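Local atomic coordinates of dihydrodipicolinate synthase (Rhodopseudomonas palustris, PDB entry 3DZ1), a protein that probably acts as a 4-hydroxy-tetrahydrodipicolinate synthase, condensing pyruvate with aspartate semialdehyde in lysine biosynthesis, as in other members of the DapA family. Residues V79-S84 with A101-V106. Numbering follows the deposited sequence.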
loop_
_atom_site.group_PDB
_atom_site.type_symbol
_atom_site.label_atom_id
_atom_site.label_comp_id
_atom_site.label_asym_id
_atom_site.label_seq_id
_atom_site.Cartn_x
_atom_site.Cartn_y
_atom_site.Cartn_z
ATOM N N VAL A 79 -1.105 30.754 -15.360
ATOM C CA VAL A 79 -0.521 29.427 -15.540
ATOM C C VAL A 79 0.044 28.883 -14.235
ATOM O O VAL A 79 0.843 29.536 -13.563
ATOM C CB VAL A 79 0.596 29.443 -16.613
ATOM C CG1 VAL A 79 1.307 28.098 -16.658
ATOM C CG2 VAL A 79 -0.010 29.744 -17.970
ATOM N N ILE A 80 -0.383 27.675 -13.886
ATOM C CA ILE A 80 0.054 27.016 -12.663
ATOM C C ILE A 80 1.020 25.894 -13.021
ATOM O O ILE A 80 0.715 25.046 -13.854
ATOM C CB ILE A 80 -1.157 26.433 -11.916
ATOM C CG1 ILE A 80 -2.109 27.566 -11.535
ATOM C CG2 ILE A 80 -0.701 25.680 -10.674
ATOM C CD1 ILE A 80 -3.474 27.091 -11.117
ATOM N N VAL A 81 2.190 25.889 -12.396
ATOM C CA VAL A 81 3.177 24.860 -12.684
ATOM C C VAL A 81 3.247 23.841 -11.552
ATOM O O VAL A 81 3.382 24.205 -10.382
ATOM C CB VAL A 81 4.577 25.478 -12.894
ATOM C CG1 VAL A 81 5.580 24.385 -13.269
ATOM C CG2 VAL A 81 4.514 26.551 -13.978
ATOM N N GLY A 82 3.124 22.565 -11.901
ATOM C CA GLY A 82 3.205 21.526 -10.891
ATOM C C GLY A 82 4.660 21.432 -10.479
ATOM O O GLY A 82 5.531 21.314 -11.338
ATOM N N VAL A 83 4.937 21.508 -9.180
ATOM C CA VAL A 83 6.316 21.428 -8.710
ATOM C C VAL A 83 6.557 20.265 -7.756
ATOM O O VAL A 83 7.619 20.174 -7.151
ATOM C CB VAL A 83 6.763 22.738 -8.014
ATOM C CG1 VAL A 83 6.691 23.896 -8.993
ATOM C CG2 VAL A 83 5.899 23.011 -6.800
ATOM N N SER A 84 5.573 19.379 -7.625
ATOM C CA SER A 84 5.717 18.217 -6.752
ATOM C C SER A 84 7.013 17.509 -7.141
ATOM O O SER A 84 7.286 17.309 -8.325
ATOM C CB SER A 84 4.526 17.273 -6.922
ATOM O OG SER A 84 3.311 17.938 -6.616
ATOM N N ALA A 101 9.506 33.450 -14.509
ATOM C CA ALA A 101 9.072 33.383 -15.900
ATOM C C ALA A 101 7.708 34.034 -16.116
ATOM O O ALA A 101 7.405 34.495 -17.221
ATOM C CB ALA A 101 9.034 31.935 -16.362
ATOM N N GLY A 102 6.886 34.059 -15.066
ATOM C CA GLY A 102 5.570 34.667 -15.175
ATOM C C GLY A 102 4.413 33.796 -14.717
ATOM O O GLY A 102 3.245 34.130 -14.949
ATOM N N ALA A 103 4.719 32.682 -14.062
ATOM C CA ALA A 103 3.669 31.788 -13.584
ATOM C C ALA A 103 2.798 32.480 -12.540
ATOM O O ALA A 103 3.256 33.387 -11.837
ATOM C CB ALA A 103 4.287 30.520 -12.992
ATOM N N ALA A 104 1.539 32.059 -12.456
ATOM C CA ALA A 104 0.615 32.624 -11.483
ATOM C C ALA A 104 0.839 31.959 -10.123
ATOM O O ALA A 104 0.578 32.551 -9.075
ATOM C CB ALA A 104 -0.815 32.409 -11.940
ATOM N N GLY A 105 1.334 30.726 -10.155
ATOM C CA GLY A 105 1.588 29.990 -8.929
ATOM C C GLY A 105 2.001 28.564 -9.230
ATOM O O GLY A 105 2.148 28.191 -10.395
ATOM N N VAL A 106 2.180 27.759 -8.187
ATOM C CA VAL A 106 2.591 26.371 -8.362
ATOM C C VAL A 106 1.674 25.397 -7.626
ATOM O O VAL A 106 0.927 25.789 -6.729
ATOM C CB VAL A 106 4.045 26.162 -7.871
ATOM C CG1 VAL A 106 4.977 27.137 -8.580
ATOM C CG2 VAL A 106 4.125 26.353 -6.360
HETATM O O HOH W 1 0.621 33.001 -15.550
#
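Val81 pairs with Val106 across neighbouring parallel strands, 78-82 and 105-108, of a TIM barrel. The pair is a worked example of the beta-alpha-beta unit, in which helix 88-101 returns the chain so that the second strand lies parallel beside the first. Gly102 ends the helix in a Schellman motif, and the chain then runs in alongside strand 78-82: Ala104 N donates to Val79 O (2.8 Å), and Val81 N to Gly105 O (3.1 Å), the latter lying in the carbonyl plane. Gly105 N, also buried here, finds no hydrogen-bond partner in the model; Val79 O, already taken by Ala104 N, stays 3.6 Å away.

Val106 carries the largest share of the interface. Its CB rests 3.3 Å from Val81 O and touches Val83 CG1. With chi1 at -55°, CG1 is anti to the carbonyl carbon and CG2 sits between N and C, which turns both methyls to Val83: CG1 meets CG1 at 3.7 Å and CG2 meets CG2. The two valines cross at about a right angle, and Val83 also packs on Met91 and Leu94 of helix 88-101. Ile80 points to the other face of the sheet, toward the barrel interior, near Met217, a predicted pyruvate-binding residue. At the strand start, a water oxygen accepts from Val79 N (2.8 Å) and lies 2.9 Å from Gly102 O.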